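Polyketide synthase type I (Bacillus amyloliquefaciens, PDB 5KKU) is the N-terminal dehydratase domain of a polyketide synthase in the difficidin assembly line, where it probably removes water from beta-hydroxyacyl intermediates. Local coordinates at residues 61-66 and 109-114; 222-227 and 277-282; 182-187 and 233-238. One frame throughout, in Å; residues are numbered along the deposited sequence.

How the contacts relate
Contacts 1 and 2 are neighbours, their centres about 11 Å apart, because strands 55-62 and 219-229 run side by side and join the two hotdog halves of the dehydratase. They touch at Phe-62, whose CE2 lies 3.8 Å from CD1 of Ile-224. Contact 3 shares the C-terminal half with contact 2; their centres are about 23 Å apart but their nearest atoms only about 5 Å, without touching, and the centre of contact 3 lies about 25 Å from that of contact 1. The predicted catalytic residues stand a little way off: Pro-65 lies about 8 Å, side chain to side chain, from His-25, and Phe-62, Leu-279 and Phe-233 each about 10 Å from Asp-198.

Contact 1 (61-66 and 109-114); sequences IFKQPV and NMECQL
Within the N-terminal hotdog fold, the end of strand 55-62 pairs antiparallel with strand 107-116 and then peels off into a loop. Ile-61 and Glu-111 form the hydrogen-bonded pair, with Ile-61 N reaching Glu-111 O at 2.9 Å, nearly along the C=O axis; Glu-111 N bonds back to Ile-61 O at 3.2 Å. Past Phe-62 the backbone holds on once more, Lys-63 N giving a bond of 2.8 Å to Asn-109 O from above the carbonyl plane. Asn-109 and Met-110 both face Ile-91 of neighbouring strand 86-97, a classic beta bulge. The Asn-109 amide then catches the departing loop: ND2 bonds Gln-64 O at 2.8 Å while OD1 is taken by Ser-93, which fixes the flip of the amide, and Val-66 CG2 packs crosswise on its CG. On one face Glu-111 rises from the crowded chi1 position (76°), its carboxylate passing beside Ile-61 CD1. The extended Lys-63 crosses it obliquely, and NZ meets the anti lone pair of Glu-111 OE1 at 2.9 Å in a salt bridge. On the other face Met-110 lies alongside Phe-62, SD 5.2 Å from the ring centroid in an oblique Met-aromatic contact, with Leu-38 and Leu-42 of helix 37-49 against the methionine.

Contact 2 (222-227 and 277-282); sequences FMIDRF and EKLTVK
Main-chain hydrogen bonds hold strand 219-229 against strand 272-283 in the C-terminal hotdog fold, and two classic beta bulges interrupt the pairing. In the first, Phe-222 and Met-223 both face Thr-280: Thr-280 O takes the NH of Phe-222 at 2.9 Å and, weakly, that of Met-223, while Thr-280 N returns an almost straight bond (173°) to Met-223 O. In the second, Asp-225 and Arg-226 both face Glu-277. Glu-277 O receives Arg-226 N on a lone pair and Asp-225 N only weakly, and Glu-277 N closes the pair on Arg-226 O at 2.7 Å. The chain turns a corner at Asp-225.

Between the two segments charge adds one salt bridge. Arg-226 sets out with CG anti to its backbone N and bends at chi3 (95°), crossing Glu-277 obliquely. NE then points at Glu-277 OE2, 3.2 Å away, in the guanidinium plane but well above that of the carboxylate; the two planes stand 65° apart. Outside the segments Glu-275 and Glu-56 bridge to NH2 and NH1, so three acids share this guanidinium, whose positive charge would be expected to keep them ionised. Lys-278 meets Asp-225 through its chain carbons, CD 3.5 Å from Asp-225 OD2, without forming an ion pair; its NZ bonds Ser-260 OG.

Apolar contact is lighter. Ile-224 CG1 meets Leu-279 CD1 at 3.8 Å on one face, and on the other the CB atoms of Met-223 and Thr-280 come within 4.2 Å. Met-223 CG also sits 3.5 Å above the Phe-222 ring plane, near its rim.

Strand 258-266 flanks 272-283 on one side, strand 55-62 runs beside 219-229 on the other, and Ile-39 of helix 37-49 packs on Ile-224 and Phe-227.

Contact 3 (182-187 and 233-238); sequences LAEGFR and FPKTIY
Arg-187 lays one face of its guanidinium over the backbone of Pro-234 and Lys-235, with Lys-235 N 3.6 Å above the plane and over its centre. The side chain leaves with CG anti to the backbone N (chi1 -177°) and bends at chi3 (62°), which turns the flat group onto the chain; on the way CD comes 3.2 Å from Pro-234 O. At one edge NH1 bonds Phe-233 O at 2.9 Å, on a carbonyl lone pair although the oxygen lies 20° out of the guanidinium plane. Glu-184 occupies another edge, in plane: NE meets the syn lone pair of Glu-184 OE1 at 2.9 Å, and weaker bonds run from NE and NH2 to OE2. This salt bridge fixes how the guanidinium is rotated. Lys-235 crosses both side chains at about a right angle, its CG 3.4 Å from Arg-187 NH2 and 3.7 Å from Glu-184 OE1, so aliphatic carbon borders the ion pair while the ammonium lies farther off. Phe-233 turns its ring inward, edge-to-face with Phe-196 of helix 194-200. At the surface of the C-terminal hotdog fold, the arrangement ties the type I beta turn 184-187, at the C-terminal side of helix 181-184, to the loop leading into strand 236-248.

Contact 1 (61-66 and 109-114)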
loop_
_atom_site.group_PDB
_atom_site.type_symbol
_atom_site.label_atom_id
_atom_site.label_comp_id
_atom_site.label_asym_id
_atom_site.label_seq_id
_atom_site.Cartn_x
_atom_site.Cartn_y
_atom_site.Cartn_z
ATOM N N ILE A 61 3.064 8.711 -6.767
ATOM C CA ILE A 61 1.744 9.008 -7.240
ATOM C C ILE A 61 1.095 7.766 -7.774
ATOM O O ILE A 61 1.616 7.174 -8.632
ATOM C CB ILE A 61 1.749 10.040 -8.359
ATOM C CG1 ILE A 61 2.505 11.269 -7.968
ATOM C CG2 ILE A 61 0.345 10.413 -8.749
ATOM C CD1 ILE A 61 2.750 12.230 -9.103
ATOM N N PHE A 62 -0.055 7.418 -7.261
ATOM C CA PHE A 62 -0.775 6.274 -7.711
ATOM C C PHE A 62 -1.783 6.689 -8.757
ATOM O O PHE A 62 -2.590 7.545 -8.548
ATOM C CB PHE A 62 -1.479 5.569 -6.557
ATOM C CG PHE A 62 -0.578 5.067 -5.480
ATOM C CD1 PHE A 62 0.300 4.069 -5.710
ATOM C CD2 PHE A 62 -0.679 5.546 -4.235
ATOM C CE1 PHE A 62 1.102 3.600 -4.724
ATOM C CE2 PHE A 62 0.115 5.086 -3.248
ATOM C CZ PHE A 62 1.010 4.113 -3.492
ATOM N N LYS A 63 -1.706 6.079 -9.911
ATOM C CA LYS A 63 -2.521 6.476 -11.027
ATOM C C LYS A 63 -3.474 5.816 -12.002
ATOM O O LYS A 63 -4.367 6.451 -12.484
ATOM C CB LYS A 63 -1.673 6.783 -12.232
ATOM C CG LYS A 63 -0.557 7.759 -11.937
ATOM C CD LYS A 63 0.085 8.357 -13.167
ATOM C CE LYS A 63 1.432 8.935 -12.853
ATOM N NZ LYS A 63 2.325 9.176 -13.996
ATOM N N GLN A 64 -3.490 4.592 -12.183
ATOM C CA GLN A 64 -4.546 3.867 -12.831
ATOM C C GLN A 64 -4.481 2.523 -12.069
ATOM O O GLN A 64 -3.440 2.029 -11.866
ATOM C CB GLN A 64 -4.466 3.747 -14.327
ATOM C CG GLN A 64 -5.746 3.458 -15.009
ATOM C CD GLN A 64 -6.684 4.622 -15.109
ATOM O OE1 GLN A 64 -7.154 5.088 -14.135
ATOM N NE2 GLN A 64 -6.975 5.048 -16.291
ATOM N N PRO A 65 -5.595 1.986 -11.636
ATOM C CA PRO A 65 -5.585 0.707 -10.956
ATOM C C PRO A 65 -5.266 -0.435 -11.908
ATOM O O PRO A 65 -5.702 -0.359 -12.995
ATOM C CB PRO A 65 -7.006 0.605 -10.433
ATOM C CG PRO A 65 -7.806 1.353 -11.372
ATOM C CD PRO A 65 -6.954 2.514 -11.744
ATOM N N VAL A 66 -4.453 -1.394 -11.533
ATOM C CA VAL A 66 -4.246 -2.583 -12.330
ATOM C C VAL A 66 -5.408 -3.555 -12.108
ATOM O O VAL A 66 -5.531 -4.120 -11.069
ATOM C CB VAL A 66 -2.907 -3.266 -12.016
ATOM C CG1 VAL A 66 -2.818 -4.644 -12.613
ATOM C CG2 VAL A 66 -1.739 -2.431 -12.462
ATOM N N ASN A 109 0.356 3.564 -14.192
ATOM C CA ASN A 109 -0.066 3.070 -12.912
ATOM C C ASN A 109 0.541 3.772 -11.735
ATOM O O ASN A 109 -0.089 3.973 -10.776
ATOM C CB ASN A 109 0.112 1.562 -12.836
ATOM C CG ASN A 109 -0.648 0.832 -13.914
ATOM O OD1 ASN A 109 -0.084 0.155 -14.721
ATOM N ND2 ASN A 109 -1.914 1.001 -13.926
ATOM N N MET A 110 1.766 4.212 -11.884
ATOM C CA MET A 110 2.478 4.833 -10.815
ATOM C C MET A 110 3.796 5.473 -11.193
ATOM O O MET A 110 4.462 5.023 -12.079
ATOM C CB MET A 110 2.696 3.825 -9.729
ATOM C CG MET A 110 3.296 4.385 -8.495
ATOM S SD MET A 110 4.126 3.153 -7.563
ATOM C CE MET A 110 5.816 3.640 -7.813
ATOM N N GLU A 111 4.155 6.530 -10.484
ATOM C CA GLU A 111 5.441 7.171 -10.596
ATOM C C GLU A 111 6.025 7.548 -9.262
ATOM O O GLU A 111 5.342 7.786 -8.360
ATOM C CB GLU A 111 5.376 8.380 -11.495
ATOM C CG GLU A 111 4.735 9.587 -10.879
ATOM C CD GLU A 111 4.885 10.822 -11.717
ATOM O OE1 GLU A 111 4.188 10.918 -12.720
ATOM O OE2 GLU A 111 5.678 11.688 -11.351
ATOM N N CYS A 112 7.320 7.527 -9.134
ATOM C CA CYS A 112 7.970 8.007 -7.936
ATOM C C CYS A 112 9.426 8.361 -8.198
ATOM O O CYS A 112 9.902 8.163 -9.265
ATOM C CB CYS A 112 7.878 6.987 -6.815
ATOM S SG CYS A 112 8.762 5.465 -7.069
ATOM N N GLN A 113 10.152 8.797 -7.196
ATOM C CA GLN A 113 11.563 9.051 -7.301
ATOM C C GLN A 113 12.316 8.180 -6.344
ATOM O O GLN A 113 12.074 8.182 -5.182
ATOM C CB GLN A 113 11.866 10.483 -7.004
ATOM C CG GLN A 113 11.192 11.440 -7.902
ATOM C CD GLN A 113 11.924 11.611 -9.213
ATOM O OE1 GLN A 113 13.129 11.409 -9.328
ATOM N NE2 GLN A 113 11.183 11.971 -10.207
ATOM N N LEU A 114 13.222 7.397 -6.852
ATOM C CA LEU A 114 13.953 6.468 -6.025
ATOM C C LEU A 114 15.326 6.972 -5.590
ATOM O O LEU A 114 16.153 7.237 -6.378
ATOM C CB LEU A 114 14.062 5.154 -6.740
ATOM C CG LEU A 114 14.569 3.942 -6.011
ATOM C CD1 LEU A 114 13.991 2.775 -6.741
ATOM C CD2 LEU A 114 16.078 3.815 -5.936
#

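Contact 2 (222-227 and 277-282)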
loop_
_atom_site.group_PDB
_atom_site.type_symbol
_atom_site.label_atom_id
_atom_site.label_comp_id
_atom_site.label_asym_id
_atom_site.label_seq_id
_atom_site.Cartn_x
_atom_site.Cartn_y
_atom_site.Cartn_z
ATOM N N PHE A 222 -3.487 7.905 -2.954
ATOM C CA PHE A 222 -3.194 8.807 -3.999
ATOM C C PHE A 222 -1.912 9.617 -4.154
ATOM O O PHE A 222 -1.666 10.128 -5.192
ATOM C CB PHE A 222 -4.105 10.011 -3.880
ATOM C CG PHE A 222 -3.940 11.000 -4.975
ATOM C CD1 PHE A 222 -3.791 10.596 -6.256
ATOM C CD2 PHE A 222 -3.905 12.320 -4.713
ATOM C CE1 PHE A 222 -3.615 11.493 -7.253
ATOM C CE2 PHE A 222 -3.738 13.246 -5.712
ATOM C CZ PHE A 222 -3.605 12.826 -6.985
ATOM N N MET A 223 -1.142 9.750 -3.089
ATOM C CA MET A 223 0.229 10.249 -3.164
ATOM C C MET A 223 1.087 9.860 -1.966
ATOM O O MET A 223 0.576 9.586 -0.881
ATOM C CB MET A 223 0.179 11.776 -3.276
ATOM C CG MET A 223 -0.397 12.302 -4.582
ATOM S SD MET A 223 -0.507 14.101 -4.618
ATOM C CE MET A 223 1.221 14.536 -4.770
ATOM N N ILE A 224 2.373 9.704 -2.032
ATOM C CA ILE A 224 3.055 9.417 -0.784
ATOM C C ILE A 224 4.301 10.247 -0.820
ATOM O O ILE A 224 5.004 10.153 -1.754
ATOM C CB ILE A 224 3.401 7.912 -0.575
ATOM C CG1 ILE A 224 2.180 7.084 -0.240
ATOM C CG2 ILE A 224 4.415 7.705 0.527
ATOM C CD1 ILE A 224 2.412 5.600 -0.208
ATOM N N ASP A 225 4.553 11.074 0.154
ATOM C CA ASP A 225 5.726 11.927 0.086
ATOM C C ASP A 225 6.991 11.127 0.235
ATOM O O ASP A 225 7.901 11.280 -0.504
ATOM C CB ASP A 225 5.677 13.062 1.078
ATOM C CG ASP A 225 5.032 14.281 0.528
ATOM O OD1 ASP A 225 4.469 14.247 -0.565
ATOM O OD2 ASP A 225 5.051 15.312 1.176
ATOM N N ARG A 226 7.027 10.240 1.213
ATOM C CA ARG A 226 8.133 9.351 1.405
ATOM C C ARG A 226 7.735 8.031 2.008
ATOM O O ARG A 226 6.957 8.000 2.921
ATOM C CB ARG A 226 9.253 9.995 2.223
ATOM C CG ARG A 226 10.422 9.072 2.441
ATOM C CD ARG A 226 11.633 9.706 3.081
ATOM N NE ARG A 226 11.593 9.497 4.507
ATOM C CZ ARG A 226 12.315 8.615 5.144
ATOM N NH1 ARG A 226 13.193 7.890 4.508
ATOM N NH2 ARG A 226 12.169 8.498 6.417
ATOM N N PHE A 227 8.273 6.951 1.485
ATOM C CA PHE A 227 8.168 5.648 2.079
ATOM C C PHE A 227 9.525 4.992 2.112
ATOM O O PHE A 227 10.246 5.044 1.171
ATOM C CB PHE A 227 7.170 4.759 1.348
ATOM C CG PHE A 227 6.835 3.516 2.071
ATOM C CD1 PHE A 227 7.589 2.417 1.921
ATOM C CD2 PHE A 227 5.731 3.450 2.911
ATOM C CE1 PHE A 227 7.299 1.267 2.602
ATOM C CE2 PHE A 227 5.428 2.292 3.580
ATOM C CZ PHE A 227 6.223 1.202 3.427
ATOM N N GLU A 277 5.679 8.894 5.110
ATOM C CA GLU A 277 5.431 10.280 5.356
ATOM C C GLU A 277 4.361 10.794 4.455
ATOM O O GLU A 277 4.504 10.710 3.275
ATOM C CB GLU A 277 6.686 11.063 5.116
ATOM C CG GLU A 277 7.623 11.100 6.255
ATOM C CD GLU A 277 8.838 11.873 5.915
ATOM O OE1 GLU A 277 8.709 12.890 5.227
ATOM O OE2 GLU A 277 9.902 11.460 6.323
ATOM N N LYS A 278 3.313 11.298 5.042
ATOM C CA LYS A 278 2.230 11.895 4.342
ATOM C C LYS A 278 1.559 11.014 3.284
ATOM O O LYS A 278 1.624 11.287 2.130
ATOM C CB LYS A 278 2.656 13.243 3.793
ATOM C CG LYS A 278 1.510 14.169 3.532
ATOM C CD LYS A 278 1.796 15.113 2.396
ATOM C CE LYS A 278 1.084 16.442 2.575
ATOM N NZ LYS A 278 -0.402 16.403 2.580
ATOM N N LEU A 279 0.862 9.983 3.705
ATOM C CA LEU A 279 0.039 9.220 2.789
ATOM C C LEU A 279 -1.223 9.970 2.521
ATOM O O LEU A 279 -2.018 10.192 3.375
ATOM C CB LEU A 279 -0.226 7.814 3.283
ATOM C CG LEU A 279 -1.445 7.092 2.739
ATOM C CD1 LEU A 279 -1.188 6.612 1.348
ATOM C CD2 LEU A 279 -1.884 5.954 3.605
ATOM N N THR A 280 -1.410 10.403 1.310
ATOM C CA THR A 280 -2.584 11.147 0.979
ATOM C C THR A 280 -3.547 10.224 0.334
ATOM O O THR A 280 -3.194 9.511 -0.507
ATOM C CB THR A 280 -2.282 12.321 0.059
ATOM O OG1 THR A 280 -1.481 13.264 0.740
ATOM C CG2 THR A 280 -3.545 13.011 -0.327
ATOM N N VAL A 281 -4.791 10.301 0.747
ATOM C CA VAL A 281 -5.837 9.460 0.253
ATOM C C VAL A 281 -7.009 10.276 -0.271
ATOM O O VAL A 281 -7.260 11.313 0.234
ATOM C CB VAL A 281 -6.247 8.427 1.300
ATOM C CG1 VAL A 281 -5.033 7.680 1.830
ATOM C CG2 VAL A 281 -7.041 9.048 2.418
ATOM N N LYS A 282 -7.698 9.792 -1.298
ATOM C CA LYS A 282 -8.812 10.553 -1.851
ATOM C C LYS A 282 -10.128 9.788 -1.900
ATOM O O LYS A 282 -10.223 8.732 -2.525
ATOM C CB LYS A 282 -8.460 11.067 -3.250
ATOM C CG LYS A 282 -8.911 12.494 -3.519
ATOM C CD LYS A 282 -8.607 12.909 -4.950
ATOM C CE LYS A 282 -9.087 11.862 -5.941
ATOM N NZ LYS A 282 -8.672 12.186 -7.335
#

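Contact 3 (182-187 and 233-238)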
loop_
_atom_site.group_PDB
_atom_site.type_symbol
_atom_site.label_atom_id
_atom_site.label_comp_id
_atom_site.label_asym_id
_atom_site.label_seq_id
_atom_site.Cartn_x
_atom_site.Cartn_y
_atom_site.Cartn_z
ATOM N N LEU A 182 -1.882 -18.769 4.727
ATOM C CA LEU A 182 -1.593 -18.656 3.312
ATOM C C LEU A 182 -0.702 -17.464 2.949
ATOM O O LEU A 182 0.301 -17.617 2.300
ATOM C CB LEU A 182 -2.876 -18.581 2.517
ATOM C CG LEU A 182 -2.715 -18.295 1.055
ATOM C CD1 LEU A 182 -2.220 -19.544 0.379
ATOM C CD2 LEU A 182 -4.028 -17.876 0.460
ATOM N N ALA A 183 -1.067 -16.280 3.413
ATOM C CA ALA A 183 -0.284 -15.091 3.216
ATOM C C ALA A 183 1.054 -15.149 3.874
ATOM O O ALA A 183 1.999 -14.638 3.364
ATOM C CB ALA A 183 -1.030 -13.886 3.691
ATOM N N GLU A 184 1.125 -15.840 4.986
ATOM C CA GLU A 184 2.326 -15.906 5.765
ATOM C C GLU A 184 3.419 -16.659 5.057
ATOM O O GLU A 184 4.561 -16.345 5.211
ATOM C CB GLU A 184 2.030 -16.486 7.136
ATOM C CG GLU A 184 3.229 -16.945 7.889
ATOM C CD GLU A 184 4.261 -15.872 8.057
ATOM O OE1 GLU A 184 3.889 -14.721 8.220
ATOM O OE2 GLU A 184 5.440 -16.197 7.977
ATOM N N GLY A 185 3.056 -17.635 4.247
ATOM C CA GLY A 185 4.015 -18.424 3.532
ATOM C C GLY A 185 4.802 -17.649 2.491
ATOM O O GLY A 185 5.786 -18.108 2.044
ATOM N N PHE A 186 4.345 -16.460 2.131
ATOM C CA PHE A 186 5.012 -15.670 1.141
ATOM C C PHE A 186 5.823 -14.495 1.710
ATOM O O PHE A 186 6.498 -13.805 1.011
ATOM C CB PHE A 186 3.998 -15.145 0.155
ATOM C CG PHE A 186 3.343 -16.197 -0.696
ATOM C CD1 PHE A 186 3.910 -16.611 -1.867
ATOM C CD2 PHE A 186 2.139 -16.724 -0.337
ATOM C CE1 PHE A 186 3.307 -17.545 -2.641
ATOM C CE2 PHE A 186 1.503 -17.640 -1.111
ATOM C CZ PHE A 186 2.095 -18.065 -2.264
ATOM N N ARG A 187 5.576 -14.246 2.996
ATOM C CA ARG A 187 6.166 -13.136 3.731
ATOM C C ARG A 187 7.646 -13.104 3.488
ATOM O O ARG A 187 8.272 -12.044 3.463
ATOM C CB ARG A 187 5.882 -13.273 5.229
ATOM C CG ARG A 187 6.404 -12.119 6.069
ATOM C CD ARG A 187 5.935 -12.228 7.510
ATOM N NE ARG A 187 6.437 -13.436 8.159
ATOM C CZ ARG A 187 7.703 -13.621 8.516
ATOM N NH1 ARG A 187 8.604 -12.674 8.288
ATOM N NH2 ARG A 187 8.071 -14.753 9.101
ATOM N N PHE A 233 9.674 -7.216 7.168
ATOM C CA PHE A 233 8.588 -7.479 8.062
ATOM C C PHE A 233 8.665 -8.832 8.774
ATOM O O PHE A 233 8.955 -9.802 8.188
ATOM C CB PHE A 233 7.282 -7.405 7.284
ATOM C CG PHE A 233 6.901 -6.038 6.811
ATOM C CD1 PHE A 233 7.213 -4.933 7.523
ATOM C CD2 PHE A 233 6.174 -5.886 5.655
ATOM C CE1 PHE A 233 6.821 -3.696 7.088
ATOM C CE2 PHE A 233 5.782 -4.653 5.218
ATOM C CZ PHE A 233 6.110 -3.553 5.933
ATOM N N PRO A 234 8.319 -8.877 10.037
ATOM C CA PRO A 234 8.182 -10.143 10.739
ATOM C C PRO A 234 6.780 -10.657 10.638
ATOM O O PRO A 234 6.049 -10.088 9.892
ATOM C CB PRO A 234 8.492 -9.766 12.161
ATOM C CG PRO A 234 8.081 -8.376 12.235
ATOM C CD PRO A 234 8.509 -7.778 10.966
ATOM N N LYS A 235 6.419 -11.689 11.364
ATOM C CA LYS A 235 5.110 -12.259 11.304
ATOM C C LYS A 235 4.017 -11.306 11.732
ATOM O O LYS A 235 2.981 -11.281 11.169
ATOM C CB LYS A 235 5.066 -13.503 12.141
ATOM C CG LYS A 235 5.665 -14.709 11.473
ATOM C CD LYS A 235 5.598 -15.929 12.347
ATOM C CE LYS A 235 6.375 -17.066 11.717
ATOM N NZ LYS A 235 6.666 -18.203 12.630
ATOM N N THR A 236 4.247 -10.534 12.767
ATOM C CA THR A 236 3.283 -9.547 13.170
ATOM C C THR A 236 3.927 -8.183 13.171
ATOM O O THR A 236 4.985 -8.027 13.658
ATOM C CB THR A 236 2.756 -9.795 14.596
ATOM O OG1 THR A 236 2.197 -11.090 14.718
ATOM C CG2 THR A 236 1.748 -8.768 15.003
ATOM N N ILE A 237 3.251 -7.197 12.622
ATOM C CA ILE A 237 3.694 -5.825 12.690
ATOM C C ILE A 237 2.788 -4.899 13.465
ATOM O O ILE A 237 1.657 -5.210 13.761
ATOM C CB ILE A 237 3.933 -5.207 11.330
ATOM C CG1 ILE A 237 2.631 -5.111 10.564
ATOM C CG2 ILE A 237 4.980 -5.965 10.558
ATOM C CD1 ILE A 237 2.669 -4.246 9.357
ATOM N N TYR A 238 3.287 -3.732 13.776
ATOM C CA TYR A 238 2.556 -2.763 14.545
ATOM C C TYR A 238 2.615 -1.425 13.899
ATOM O O TYR A 238 3.588 -0.762 14.005
ATOM C CB TYR A 238 3.091 -2.710 15.967
ATOM C CG TYR A 238 3.032 -4.026 16.668
ATOM C CD1 TYR A 238 3.973 -4.984 16.462
ATOM C CD2 TYR A 238 2.035 -4.295 17.514
ATOM C CE1 TYR A 238 3.887 -6.177 17.071
ATOM C CE2 TYR A 238 1.942 -5.484 18.128
ATOM C CZ TYR A 238 2.878 -6.405 17.928
ATOM O OH TYR A 238 2.748 -7.551 18.550
#